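Long-range contacts in putative monooxygenase (Fusobacterium nucleatum subsp. nucleatum, PDB 3MCS), which probably acts as a monooxygenase, carrying two antibiotic biosynthesis monooxygenase family regions of the dimeric alpha-beta barrel type in a single chain: residues A[10-16]-A[87-93]; A[27-32]-A[205-209]; A[127-131]-A[159-163]. All coordinates share one frame; numbering follows the deposited sequence. Where two conformers were deposited one is given.

Interaction 1. Residues A[10-16]-A[87-93]; sequences VYDFEVK and IAEGNLN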
ATOM      1  N   VAL A  10      -5.181   1.498  -4.126  1.00 43.93           N
ATOM      2  CA  VAL A  10      -4.160   2.456  -3.746  1.00 42.79           C
ATOM      3  C   VAL A  10      -4.472   3.741  -4.471  1.00 42.64           C
ATOM      4  O   VAL A  10      -4.405   3.787  -5.687  1.00 42.64           O
ATOM      5  CB  VAL A  10      -2.777   1.984  -4.147  1.00 43.26           C
ATOM      6  CG1 VAL A  10      -1.767   3.056  -3.862  1.00 39.29           C
ATOM      7  CG2 VAL A  10      -2.420   0.701  -3.417  1.00 43.49           C
ATOM      8  N   TYR A  11      -4.851   4.769  -3.724  1.00 43.56           N
ATOM      9  CA  TYR A  11      -5.210   6.072  -4.277  1.00 42.74           C
ATOM     10  C   TYR A  11      -4.071   7.075  -4.112  1.00 42.52           C
ATOM     11  O   TYR A  11      -3.474   7.149  -3.046  1.00 41.75           O
ATOM     12  CB  TYR A  11      -6.421   6.618  -3.544  1.00 40.58           C
ATOM     13  CG  TYR A  11      -7.602   5.708  -3.603  1.00 43.85           C
ATOM     14  CD1 TYR A  11      -8.461   5.735  -4.688  1.00 46.37           C
ATOM     15  CD2 TYR A  11      -7.883   4.823  -2.560  1.00 46.83           C
ATOM     16  CE1 TYR A  11      -9.560   4.887  -4.752  1.00 48.17           C
ATOM     17  CE2 TYR A  11      -8.983   3.982  -2.617  1.00 44.14           C
ATOM     18  CZ  TYR A  11      -9.808   4.018  -3.716  1.00 45.57           C
ATOM     19  OH  TYR A  11     -10.887   3.186  -3.796  1.00 51.53           O
ATOM     20  N   ASP A  12      -3.768   7.855  -5.143  1.00 43.32           N
ATOM     21  CA  ASP A  12      -2.753   8.899  -5.000  1.00 43.24           C
ATOM     22  C   ASP A  12      -3.149  10.219  -5.663  1.00 42.17           C
ATOM     23  O   ASP A  12      -3.920  10.238  -6.618  1.00 42.39           O
ATOM     24  CB  ASP A  12      -1.406   8.405  -5.518  1.00 43.63           C
ATOM     25  CG  ASP A  12      -1.276   8.457  -7.018  1.00 44.43           C
ATOM     26  OD1 ASP A  12      -1.013   9.554  -7.582  1.00 50.13           O
ATOM     27  OD2 ASP A  12      -1.363   7.380  -7.621  1.00 45.39           O
ATOM     28  N   PHE A  13      -2.657  11.328  -5.147  1.00 41.54           N
ATOM     29  CA  PHE A  13      -2.940  12.620  -5.774  1.00 42.43           C
ATOM     30  C   PHE A  13      -1.985  13.677  -5.282  1.00 43.49           C
ATOM     31  O   PHE A  13      -1.423  13.559  -4.184  1.00 45.67           O
ATOM     32  CB  PHE A  13      -4.377  13.086  -5.545  1.00 41.88           C
ATOM     33  CG  PHE A  13      -4.724  13.370  -4.115  1.00 41.08           C
ATOM     34  CD1 PHE A  13      -4.522  14.616  -3.576  1.00 42.05           C
ATOM     35  CD2 PHE A  13      -5.311  12.400  -3.326  1.00 42.81           C
ATOM     36  CE1 PHE A  13      -4.863  14.882  -2.258  1.00 42.93           C
ATOM     37  CE2 PHE A  13      -5.656  12.665  -2.017  1.00 41.84           C
ATOM     38  CZ  PHE A  13      -5.426  13.904  -1.488  1.00 42.53           C
ATOM     39  N   GLU A  14      -1.823  14.715  -6.095  1.00 42.36           N
ATOM     40  CA  GLU A  14      -0.923  15.811  -5.786  1.00 43.06           C
ATOM     41  C   GLU A  14      -1.619  16.807  -4.859  1.00 44.02           C
ATOM     42  O   GLU A  14      -2.763  17.203  -5.114  1.00 44.58           O
ATOM     43  CB  GLU A  14      -0.490  16.485  -7.075  1.00 42.35           C
ATOM     44  CG  GLU A  14       0.485  17.596  -6.880  1.00 43.99           C
ATOM     45  CD  GLU A  14       0.972  18.155  -8.166  1.00 45.80           C
ATOM     46  OE1 GLU A  14       0.800  17.471  -9.203  1.00 53.20           O
ATOM     47  OE2 GLU A  14       1.532  19.267  -8.133  1.00 41.74           O
ATOM     48  N   VAL A  15      -0.933  17.222  -3.794  1.00 43.51           N
ATOM     49  CA  VAL A  15      -1.514  18.154  -2.820  1.00 43.26           C
ATOM     50  C   VAL A  15      -1.205  19.600  -3.206  1.00 42.13           C
ATOM     51  O   VAL A  15      -0.087  19.924  -3.580  1.00 40.34           O
ATOM     52  CB  VAL A  15      -1.005  17.857  -1.371  1.00 43.55           C
ATOM     53  CG1 VAL A  15      -1.694  18.731  -0.355  1.00 42.54           C
ATOM     54  CG2 VAL A  15      -1.230  16.403  -0.999  1.00 42.53           C
ATOM     55  N   LYS A  16      -2.206  20.468  -3.123  1.00 43.25           N
ATOM     56  CA  LYS A  16      -1.998  21.876  -3.414  1.00 44.26           C
ATOM     57  C   LYS A  16      -0.879  22.479  -2.547  1.00 45.32           C
ATOM     58  O   LYS A  16      -0.674  22.085  -1.383  1.00 44.03           O
ATOM     59  CB  LYS A  16      -3.279  22.691  -3.202  1.00 44.99           C
ATOM     60  CG  LYS A  16      -4.346  22.491  -4.257  1.00 46.57           C
ATOM     61  CD  LYS A  16      -5.439  23.561  -4.177  1.00 45.14           C
ATOM     62  CE  LYS A  16      -6.505  23.331  -5.243  1.00 46.36           C
ATOM     63  NZ  LYS A  16      -7.567  24.383  -5.231  1.00 50.47           N
ATOM     64  N   ILE A  87      -8.163  20.460  -1.631  1.00 43.47           N
ATOM     65  CA  ILE A  87      -6.776  20.182  -1.280  1.00 43.60           C
ATOM     66  C   ILE A  87      -5.936  19.465  -2.350  1.00 44.62           C
ATOM     67  O   ILE A  87      -4.734  19.252  -2.160  1.00 44.88           O
ATOM     68  CB  ILE A  87      -6.733  19.343   0.011  1.00 43.46           C
ATOM     69  CG1 ILE A  87      -7.273  17.928  -0.243  1.00 45.70           C
ATOM     70  CG2 ILE A  87      -7.532  20.034   1.102  1.00 41.34           C
ATOM     71  CD1 ILE A  87      -7.051  16.938   0.886  1.00 43.89           C
ATOM     72  N   ALA A  88      -6.559  19.092  -3.466  1.00 44.79           N
ATOM     73  CA  ALA A  88      -5.860  18.382  -4.531  1.00 43.74           C
ATOM     74  C   ALA A  88      -5.578  19.290  -5.740  1.00 42.99           C
ATOM     75  O   ALA A  88      -6.448  20.009  -6.232  1.00 41.76           O
ATOM     76  CB  ALA A  88      -6.653  17.166  -4.941  1.00 43.02           C
ATOM     77  N   GLU A  89      -4.342  19.255  -6.204  1.00 43.68           N
ATOM     78  CA  GLU A  89      -3.955  20.038  -7.362  1.00 46.09           C
ATOM     79  C   GLU A  89      -4.383  19.312  -8.643  1.00 47.50           C
ATOM     80  O   GLU A  89      -5.016  19.879  -9.522  1.00 47.42           O
ATOM     81  CB  GLU A  89      -2.439  20.286  -7.361  1.00 46.23           C
ATOM     82  CG  GLU A  89      -1.956  21.290  -8.426  1.00 47.11           C
ATOM     83  CD  GLU A  89      -2.465  22.731  -8.213  1.00 48.69           C
ATOM     84  OE1 GLU A  89      -2.469  23.217  -7.063  1.00 46.83           O
ATOM     85  OE2 GLU A  89      -2.812  23.394  -9.215  1.00 52.23           O
ATOM     86  N   GLY A  90      -4.042  18.041  -8.747  1.00 49.12           N
ATOM     87  CA  GLY A  90      -4.414  17.308  -9.943  1.00 50.42           C
ATOM     88  C   GLY A  90      -4.122  15.835  -9.817  1.00 51.41           C
ATOM     89  O   GLY A  90      -4.003  15.321  -8.693  1.00 50.89           O
ATOM     90  N   ASN A  91      -3.995  15.182 -10.982  1.00 51.51           N
ATOM     91  CA  ASN A  91      -3.761  13.726 -11.107  1.00 51.52           C
ATOM     92  C   ASN A  91      -4.987  12.890 -10.650  1.00 52.89           C
ATOM     93  O   ASN A  91      -5.834  12.553 -11.498  1.00 56.85           O
ATOM     94  CB  ASN A  91      -2.445  13.271 -10.420  1.00 50.88           C
ATOM     95  CG  ASN A  91      -1.177  13.734 -11.181  1.00 53.23           C
ATOM     96  OD1 ASN A  91      -1.017  14.923 -11.489  1.00 50.66           O
ATOM     97  ND2 ASN A  91      -0.269  12.787 -11.468  1.00 49.84           N
ATOM     98  N   LEU A  92      -5.063  12.598  -9.334  1.00 50.49           N
ATOM     99  CA  LEU A  92      -6.167  11.833  -8.732  0.50 49.58           C
ATOM    100  C   LEU A  92      -6.257  10.390  -9.264  1.00 50.08           C
ATOM    101  O   LEU A  92      -7.309   9.965  -9.707  1.00 53.09           O
ATOM    102  CB  LEU A  92      -7.489  12.584  -8.954  0.50 48.50           C
ATOM    103  CG  LEU A  92      -7.475  14.068  -8.555  0.50 44.93           C
ATOM    104  CD1 LEU A  92      -8.621  14.849  -9.197  0.50 39.12           C
ATOM    105  CD2 LEU A  92      -7.501  14.189  -7.038  0.50 40.54           C
ATOM    106  N   ASN A  93      -5.154   9.649  -9.210  1.00 49.09           N
ATOM    107  CA  ASN A  93      -5.095   8.272  -9.705  1.00 48.67           C
ATOM    108  C   ASN A  93      -5.497   7.242  -8.685  1.00 48.67           C
ATOM    109  O   ASN A  93      -5.567   7.530  -7.484  1.00 51.66           O
ATOM    110  CB  ASN A  93      -3.677   7.915 -10.109  1.00 49.18           C
ATOM    111  CG  ASN A  93      -3.076   8.925 -10.996  1.00 52.67           C
ATOM    112  OD1 ASN A  93      -3.792   9.790 -11.543  1.00 56.89           O
ATOM    113  ND2 ASN A  93      -1.749   8.875 -11.131  1.00 48.51           N
TER
HETATM  114  O   HOH W   1      -0.052   6.527  -9.699  1.00 30.77           O
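Asp12 and Asn93 pair as antiparallel strand neighbours, the axes of 10-15 and 91-93 running at 171° with a closest approach of 4.7 Å. Asp12 N gives a firm bond to Asn93 O (3.0 Å), while the return bond from Asn93 N to Asp12 O is weak. Beyond the corner at Gly90 the pairing resumes: Glu89 N bonds Glu14 O at 2.8 Å and Lys16 N bonds Ile87 O at 3.0 Å, so the strand also grips the chain just as it leaves helix 75-87.

Asp12 and Asn93 hold their flat ends nearly perpendicular, planes 85° apart, and one water joins them, donating to Asp12 OD2 (2.6 Å) and accepting from Asn93 ND2 (3.2 Å). Phe13 swings its ring between its own N and carbonyl carbon (chi1 65°), which brings CD1 to 3.6 Å from Ala88 CB and CZ toward Ile87 CD1. Its CB meets CD2 of Leu92 in one of that residue's two conformers, and Ile87 also touches Ser22 and Tyr23 of helix 20-37. Glu14 and Glu89 run alongside each other, their carboxylates apart (Glu14 OE2 to Glu89 OE1 5.7 Å) and probably mildly repulsive.

Register therefore rests on backbone bonds, the Asp12-Asn93 side chains being linked through water rather than directly.

Interaction 2. Residues A[27-32]-A[205-209]; sequences TEDYVN and LKIEN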
ATOM      1  N   THR A  27      -7.225  13.844   6.120  1.00 42.06           N
ATOM      2  CA  THR A  27      -6.846  12.436   5.958  1.00 42.41           C
ATOM      3  C   THR A  27      -6.867  11.742   7.322  1.00 42.84           C
ATOM      4  O   THR A  27      -7.303  10.598   7.424  1.00 42.20           O
ATOM      5  CB  THR A  27      -5.493  12.266   5.308  1.00 41.88           C
ATOM      6  OG1 THR A  27      -5.477  13.006   4.099  1.00 38.78           O
ATOM      7  CG2 THR A  27      -5.237  10.811   4.986  1.00 42.19           C
ATOM      8  N   GLU A  28      -6.422  12.429   8.374  1.00 43.66           N
ATOM      9  CA  GLU A  28      -6.477  11.848   9.714  1.00 44.64           C
ATOM     10  C   GLU A  28      -7.928  11.514  10.096  1.00 45.76           C
ATOM     11  O   GLU A  28      -8.217  10.389  10.521  1.00 46.17           O
ATOM     12  CB  GLU A  28      -5.853  12.773  10.769  1.00 44.84           C
ATOM     13  CG  GLU A  28      -4.324  12.802  10.771  1.00 48.19           C
ATOM     14  CD  GLU A  28      -3.717  13.810  11.764  1.00 48.80           C
ATOM     15  OE1 GLU A  28      -4.463  14.462  12.540  1.00 49.95           O
ATOM     16  OE2 GLU A  28      -2.470  13.947  11.745  1.00 49.44           O
ATOM     17  N   ASP A  29      -8.829  12.489   9.948  1.00 44.86           N
ATOM     18  CA  ASP A  29     -10.237  12.268  10.247  1.00 45.45           C
ATOM     19  C   ASP A  29     -10.781  11.083   9.447  1.00 45.78           C
ATOM     20  O   ASP A  29     -11.474  10.232   9.984  1.00 46.26           O
ATOM     21  CB  ASP A  29     -11.095  13.501   9.917  1.00 46.69           C
ATOM     22  CG  ASP A  29     -10.767  14.719  10.779  1.00 45.84           C
ATOM     23  OD1 ASP A  29      -9.871  14.606  11.644  1.00 45.77           O
ATOM     24  OD2 ASP A  29     -11.415  15.786  10.556  1.00 41.06           O
ATOM     25  N   TYR A  30     -10.452  11.022   8.164  1.00 46.01           N
ATOM     26  CA  TYR A  30     -10.996   9.977   7.294  1.00 44.45           C
ATOM     27  C   TYR A  30     -10.575   8.605   7.751  1.00 43.81           C
ATOM     28  O   TYR A  30     -11.406   7.691   7.861  1.00 43.69           O
ATOM     29  CB  TYR A  30     -10.567  10.254   5.851  1.00 44.54           C
ATOM     30  CG  TYR A  30     -10.866   9.187   4.832  1.00 41.53           C
ATOM     31  CD1 TYR A  30     -12.155   8.875   4.491  1.00 39.11           C
ATOM     32  CD2 TYR A  30      -9.842   8.556   4.148  1.00 41.15           C
ATOM     33  CE1 TYR A  30     -12.424   7.909   3.539  1.00 41.23           C
ATOM     34  CE2 TYR A  30     -10.100   7.606   3.181  1.00 41.33           C
ATOM     35  CZ  TYR A  30     -11.395   7.281   2.885  1.00 39.62           C
ATOM     36  OH  TYR A  30     -11.683   6.336   1.922  1.00 36.41           O
ATOM     37  N   VAL A  31      -9.290   8.468   8.054  1.00 42.55           N
ATOM     38  CA  VAL A  31      -8.750   7.173   8.482  1.00 41.78           C
ATOM     39  C   VAL A  31      -9.335   6.781   9.833  1.00 41.34           C
ATOM     40  O   VAL A  31      -9.744   5.629  10.017  1.00 40.59           O
ATOM     41  CB  VAL A  31      -7.192   7.173   8.499  1.00 40.74           C
ATOM     42  CG1 VAL A  31      -6.670   5.928   9.120  1.00 39.95           C
ATOM     43  CG2 VAL A  31      -6.642   7.335   7.097  1.00 34.33           C
ATOM     44  N   ASN A  32      -9.411   7.745  10.753  1.00 40.97           N
ATOM     45  CA  ASN A  32      -9.936   7.490  12.104  1.00 42.54           C
ATOM     46  C   ASN A  32     -11.434   7.213  12.172  1.00 43.03           C
ATOM     47  O   ASN A  32     -11.875   6.420  12.991  1.00 42.22           O
ATOM     48  CB  ASN A  32      -9.613   8.651  13.062  1.00 43.29           C
ATOM     49  CG  ASN A  32      -8.135   8.709  13.465  1.00 47.64           C
ATOM     50  OD1 ASN A  32      -7.396   7.721  13.368  1.00 52.65           O
ATOM     51  ND2 ASN A  32      -7.712   9.867  13.945  1.00 42.97           N
ATOM     52  N   LEU A 205       1.543   9.106   7.636  1.00 43.40           N
ATOM     53  CA  LEU A 205       0.617  10.156   8.090  1.00 42.35           C
ATOM     54  C   LEU A 205      -0.348   9.612   9.153  1.00 41.48           C
ATOM     55  O   LEU A 205      -0.382  10.107  10.259  1.00 42.26           O
ATOM     56  CB  LEU A 205      -0.153  10.727   6.906  1.00 41.57           C
ATOM     57  CG  LEU A 205      -0.749  12.109   7.164  1.00 42.77           C
ATOM     58  CD1 LEU A 205      -1.252  12.656   5.845  1.00 43.48           C
ATOM     59  CD2 LEU A 205      -1.845  12.108   8.238  1.00 43.49           C
ATOM     60  N   LYS A 206      -1.140   8.606   8.801  1.00 42.37           N
ATOM     61  CA  LYS A 206      -1.999   7.938   9.767  1.00 43.47           C
ATOM     62  C   LYS A 206      -2.264   6.517   9.295  1.00 42.33           C
ATOM     63  O   LYS A 206      -2.610   6.316   8.136  1.00 41.42           O
ATOM     64  CB  LYS A 206      -3.319   8.691   9.981  1.00 44.82           C
ATOM     65  CG  LYS A 206      -4.099   8.260  11.244  1.00 43.69           C
ATOM     66  CD  LYS A 206      -3.375   8.689  12.536  1.00 45.88           C
ATOM     67  CE  LYS A 206      -4.010   8.109  13.837  1.00 52.51           C
ATOM     68  NZ  LYS A 206      -3.882   6.603  14.005  1.00 50.70           N
ATOM     69  N   ILE A 207      -2.065   5.545  10.187  1.00 42.63           N
ATOM     70  CA  ILE A 207      -2.321   4.134   9.918  1.00 42.18           C
ATOM     71  C   ILE A 207      -3.206   3.516  10.999  1.00 42.08           C
ATOM     72  O   ILE A 207      -2.941   3.665  12.194  1.00 40.81           O
ATOM     73  CB  ILE A 207      -1.024   3.298   9.906  1.00 42.32           C
ATOM     74  CG1 ILE A 207      -0.107   3.721   8.776  1.00 41.50           C
ATOM     75  CG2 ILE A 207      -1.351   1.811   9.774  1.00 44.07           C
ATOM     76  CD1 ILE A 207       1.172   2.998   8.792  1.00 38.85           C
ATOM     77  N   GLU A 208      -4.237   2.806  10.561  1.00 44.20           N
ATOM     78  CA  GLU A 208      -5.128   2.020  11.438  1.00 45.85           C
ATOM     79  C   GLU A 208      -5.483   0.721  10.705  1.00 45.33           C
ATOM     80  O   GLU A 208      -5.809   0.733   9.514  1.00 44.70           O
ATOM     81  CB  GLU A 208      -6.413   2.774  11.804  1.00 44.86           C
ATOM     82  CG  GLU A 208      -6.221   3.933  12.762  1.00 49.42           C
ATOM     83  CD  GLU A 208      -5.803   3.499  14.153  1.00 51.39           C
ATOM     84  OE1 GLU A 208      -6.029   2.317  14.511  1.00 55.98           O
ATOM     85  OE2 GLU A 208      -5.243   4.351  14.885  1.00 50.03           O
ATOM     86  N   ASN A 209      -5.372  -0.400  11.402  1.00 44.63           N
ATOM     87  CA  ASN A 209      -5.737  -1.681  10.808  1.00 45.01           C
ATOM     88  C   ASN A 209      -6.166  -2.688  11.875  1.00 46.11           C
ATOM     89  O   ASN A 209      -5.852  -2.531  13.075  1.00 45.61           O
ATOM     90  CB  ASN A 209      -4.603  -2.247   9.934  1.00 43.66           C
ATOM     91  CG  ASN A 209      -3.396  -2.735  10.745  1.00 47.20           C
ATOM     92  OD1 ASN A 209      -3.106  -2.240  11.847  1.00 45.76           O
ATOM     93  ND2 ASN A 209      -2.667  -3.694  10.178  1.00 42.69           N
TER
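Lys206 CE comes at the outer edge of the Asn32 amide, close to its plane, nearer Asn32 OD1 (3.4 Å) than Asn32 ND2 (4.1 Å), and the two side chains cross at about a right angle. The carboxylate of Glu208 is the other flat group here. Its OE2 accepts a hydrogen bond from Lys206 NZ on the anti side, 2.8 Å away and 19° out of the carboxylate plane, as part of a salt bridge between two residues of the same strand. At the far end, the Glu28 carboxylate is passed by a methyl, Leu205 CD2, which lies closer to Glu28 CG (3.6 Å) than to the oxygens.

Helix 20-37 packs here on the sheet, over strand 194-209, which pairs with strand 41-49, an arrangement consistent with the dimeric alpha-beta barrel fold of this family. The short segments run essentially parallel, 1° apart, with axes 8.3 Å from each other. A classic beta bulge, in which Leu205 and Lys206 both lie opposite Ala46, interrupts the regular strand, and both of these residues direct their side chains at the helix. Ile207 turns the other way.

Lys206 does not stretch out straight. Bends at chi2 (69°) and chi4 carry it across the Val31 methyl and the end of Asn32 and turn the ammonium to Glu208, leaving Lys206 CG 4.1 Å from Val31 CG1. The same Val31 methyl also touches Glu208 CB, at 4.1 Å, so one branch sits against the aliphatic roots of both ion-pair partners. Thr27 offers its carbon side, CB lying 4.3 Å from Leu205 CD1, while its hydroxyl bonds the carbonyl oxygen of Tyr23 one turn earlier in the helix.

Interaction 3. Residues A[127-131]-A[159-163]; sequences DKEFA and FNKWC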
ATOM      1  N   ASP A 127       7.002 -12.805 -16.904  1.00 46.48           N
ATOM      2  CA  ASP A 127       5.990 -12.685 -15.826  1.00 45.82           C
ATOM      3  C   ASP A 127       5.683 -13.964 -15.035  1.00 44.19           C
ATOM      4  O   ASP A 127       5.583 -13.924 -13.828  1.00 43.72           O
ATOM      5  CB  ASP A 127       4.684 -12.146 -16.411  1.00 45.81           C
ATOM      6  CG  ASP A 127       3.627 -11.891 -15.352  1.00 48.55           C
ATOM      7  OD1 ASP A 127       3.738 -10.912 -14.556  1.00 40.99           O
ATOM      8  OD2 ASP A 127       2.651 -12.676 -15.365  1.00 50.36           O
ATOM      9  N   LYS A 128       5.473 -15.078 -15.719  1.00 45.91           N
ATOM     10  CA  LYS A 128       5.220 -16.353 -15.039  1.00 46.59           C
ATOM     11  C   LYS A 128       6.335 -16.623 -14.023  1.00 46.57           C
ATOM     12  O   LYS A 128       6.085 -16.700 -12.811  1.00 45.91           O
ATOM     13  CB  LYS A 128       5.116 -17.536 -16.033  1.00 46.17           C
ATOM     14  CG  LYS A 128       3.916 -17.487 -16.985  1.00 45.50           C
ATOM     15  N   GLU A 129       7.565 -16.722 -14.524  1.00 46.27           N
ATOM     16  CA  GLU A 129       8.722 -17.027 -13.674  1.00 46.56           C
ATOM     17  C   GLU A 129       8.907 -16.028 -12.526  1.00 47.19           C
ATOM     18  O   GLU A 129       9.240 -16.430 -11.411  1.00 49.18           O
ATOM     19  CB  GLU A 129      10.010 -17.107 -14.504  1.00 46.16           C
ATOM     20  CG  GLU A 129      11.259 -17.469 -13.681  1.00 47.38           C
ATOM     21  CD  GLU A 129      12.531 -17.645 -14.531  1.00 48.42           C
ATOM     22  OE1 GLU A 129      12.540 -17.262 -15.726  1.00 48.29           O
ATOM     23  OE2 GLU A 129      13.528 -18.175 -13.984  1.00 48.66           O
ATOM     24  N   PHE A 130       8.705 -14.742 -12.812  1.00 46.31           N
ATOM     25  CA  PHE A 130       8.883 -13.671 -11.827  1.00 44.83           C
ATOM     26  C   PHE A 130       7.863 -13.748 -10.710  1.00 44.58           C
ATOM     27  O   PHE A 130       8.186 -13.514  -9.548  1.00 42.76           O
ATOM     28  CB  PHE A 130       8.764 -12.313 -12.519  1.00 45.50           C
ATOM     29  CG  PHE A 130       8.862 -11.136 -11.587  1.00 43.41           C
ATOM     30  CD1 PHE A 130       7.750 -10.677 -10.919  1.00 40.42           C
ATOM     31  CD2 PHE A 130      10.066 -10.467 -11.411  1.00 44.62           C
ATOM     32  CE1 PHE A 130       7.840  -9.572 -10.050  1.00 46.64           C
ATOM     33  CE2 PHE A 130      10.157  -9.362 -10.563  1.00 46.50           C
ATOM     34  CZ  PHE A 130       9.037  -8.915  -9.879  1.00 42.48           C
ATOM     35  N   ALA A 131       6.626 -14.069 -11.077  1.00 45.48           N
ATOM     36  CA  ALA A 131       5.538 -14.148 -10.108  1.00 46.94           C
ATOM     37  C   ALA A 131       5.914 -15.081  -8.967  1.00 46.86           C
ATOM     38  O   ALA A 131       5.829 -14.726  -7.805  1.00 47.85           O
ATOM     39  CB  ALA A 131       4.236 -14.606 -10.782  1.00 47.46           C
ATOM     40  N   PHE A 159      -1.723  -7.120 -15.564  1.00 43.54           N
ATOM     41  CA  PHE A 159      -1.129  -8.051 -14.594  1.00 44.86           C
ATOM     42  C   PHE A 159       0.392  -8.164 -14.630  1.00 45.42           C
ATOM     43  O   PHE A 159       0.957  -8.884 -13.811  1.00 47.21           O
ATOM     44  CB  PHE A 159      -1.798  -9.449 -14.587  1.00 45.20           C
ATOM     45  CG  PHE A 159      -1.720 -10.213 -15.871  1.00 45.03           C
ATOM     46  CD1 PHE A 159      -0.535 -10.785 -16.291  1.00 45.38           C
ATOM     47  CD2 PHE A 159      -2.876 -10.472 -16.596  1.00 44.14           C
ATOM     48  CE1 PHE A 159      -0.494 -11.539 -17.448  1.00 45.67           C
ATOM     49  CE2 PHE A 159      -2.846 -11.224 -17.745  1.00 43.12           C
ATOM     50  CZ  PHE A 159      -1.654 -11.755 -18.175  1.00 44.67           C
ATOM     51  N   ASN A 160       1.056  -7.447 -15.530  1.00 44.31           N
ATOM     52  CA  ASN A 160       2.509  -7.410 -15.510  1.00 44.43           C
ATOM     53  C   ASN A 160       3.022  -6.312 -14.559  1.00 44.59           C
ATOM     54  O   ASN A 160       4.226  -6.214 -14.312  1.00 44.01           O
ATOM     55  CB  ASN A 160       3.070  -7.201 -16.912  1.00 44.70           C
ATOM     56  CG  ASN A 160       2.654  -8.294 -17.887  1.00 44.22           C
ATOM     57  OD1 ASN A 160       2.318  -8.008 -19.041  1.00 44.70           O
ATOM     58  ND2 ASN A 160       2.642  -9.538 -17.426  1.00 41.45           N
ATOM     59  N   LYS A 161       2.103  -5.500 -14.026  1.00 44.19           N
ATOM     60  CA  LYS A 161       2.434  -4.402 -13.127  1.00 43.35           C
ATOM     61  C   LYS A 161       2.233  -4.855 -11.697  1.00 44.47           C
ATOM     62  O   LYS A 161       1.114  -4.889 -11.218  1.00 45.82           O
ATOM     63  CB  LYS A 161       1.529  -3.226 -13.443  1.00 44.07           C
ATOM     64  CG  LYS A 161       1.893  -1.857 -12.851  1.00 45.72           C
ATOM     65  CD  LYS A 161       1.003  -0.771 -13.508  1.00 46.59           C
ATOM     66  CE  LYS A 161       1.692   0.583 -13.695  1.00 47.35           C
ATOM     67  NZ  LYS A 161       2.713   0.582 -14.797  1.00 41.23           N
ATOM     68  N   TRP A 162       3.306  -5.245 -11.020  1.00 44.74           N
ATOM     69  CA  TRP A 162       3.215  -5.664  -9.623  1.00 44.40           C
ATOM     70  C   TRP A 162       3.326  -4.468  -8.669  1.00 43.37           C
ATOM     71  O   TRP A 162       4.137  -3.576  -8.902  1.00 41.99           O
ATOM     72  CB  TRP A 162       4.312  -6.669  -9.323  1.00 44.17           C
ATOM     73  CG  TRP A 162       4.118  -7.919 -10.037  1.00 44.37           C
ATOM     74  CD1 TRP A 162       4.382  -8.157 -11.353  1.00 44.40           C
ATOM     75  CD2 TRP A 162       3.614  -9.140  -9.495  1.00 43.94           C
ATOM     76  NE1 TRP A 162       4.064  -9.454 -11.669  1.00 42.17           N
ATOM     77  CE2 TRP A 162       3.595 -10.086 -10.548  1.00 43.97           C
ATOM     78  CE3 TRP A 162       3.185  -9.532  -8.222  1.00 42.02           C
ATOM     79  CZ2 TRP A 162       3.144 -11.396 -10.373  1.00 39.57           C
ATOM     80  CZ3 TRP A 162       2.751 -10.842  -8.046  1.00 41.33           C
ATOM     81  CH2 TRP A 162       2.728 -11.753  -9.124  1.00 38.06           C
ATOM     82  N   CYS A 163       2.524  -4.474  -7.603  1.00 42.80           N
ATOM     83  CA  CYS A 163       2.496  -3.399  -6.608  1.00 42.97           C
ATOM     84  C   CYS A 163       2.759  -3.950  -5.244  1.00 43.62           C
ATOM     85  O   CYS A 163       2.020  -4.834  -4.792  1.00 41.93           O
ATOM     86  CB  CYS A 163       1.124  -2.736  -6.568  1.00 43.30           C
ATOM     87  SG  CYS A 163       0.641  -1.941  -8.127  1.00 46.61           S
TER
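Asp127 and Trp162 link the start of helix 127-143 to strand 161-168, the short helix and strand segments running nearly parallel with their axes 11.3 Å apart. This is helix-on-sheet packing within the second antibiotic biosynthesis monooxygenase region, consistent with the dimeric alpha-beta barrel fold of this family, and the indole spans most of the gap.

Trp162 is met on several sides. Over one face of its five-membered ring comes the edge of Phe130, an edge-to-face pair with centroids 5.1 Å apart and planes at 56°; Phe130 CE1 lies 4.0 Å from Trp162 CD1, offset toward the rim of the indole, and Phe130 CD1 is equally close to Trp162 NE1. Near its benzo end, Ala131 CB touches CZ2 of Trp162. Met193 lies against the phenylalanine as well. Leu152 and Thr154 of strand 147-155 and Gln100 of strand 91-104 also touch the tryptophan.

Asp127 carries the polar half. Its carboxyl carbon lies opposite the backbone N across the first side-chain bond (chi1 -176°), which turns the carboxylate to the strand, where Asn160 ND2 comes to 3.3 Å from Asp127 CG with the amide and carboxylate planes steeply inclined. Phe159 CD1 lies 3.8 Å from Asp127 OD2, its ring tilted against the carboxylate. The buried indole N-H is satisfied by the carboxylate: Trp162 NE1 donates to Asp127 OD1 over 3.3 Å at 164°, the oxygen lying close to the indole plane and met nearly along its own C-O bond direction.

Overall arrangement
From the N terminus, strand 7-15 opens interaction 1 and helix 20-37, next in the chain, opens interaction 2. Interaction 1 closes first, at 87-93, tying strand 7-15 to the exit of helix 75-87 and the start of strand 91-104. Interaction 2 closes only at 205-209, so the two cross, and helix 20-37 is held to strand 194-209 near the C-terminal end of the chain. Interaction 3 opens after interaction 1 has closed and is complete well before 205, so it falls wholly within the span of interaction 2. All three reach one curled antiparallel sheet. Interactions 2 and 3 lie on opposite sides of the chain's centre, their centres about 30 Å apart.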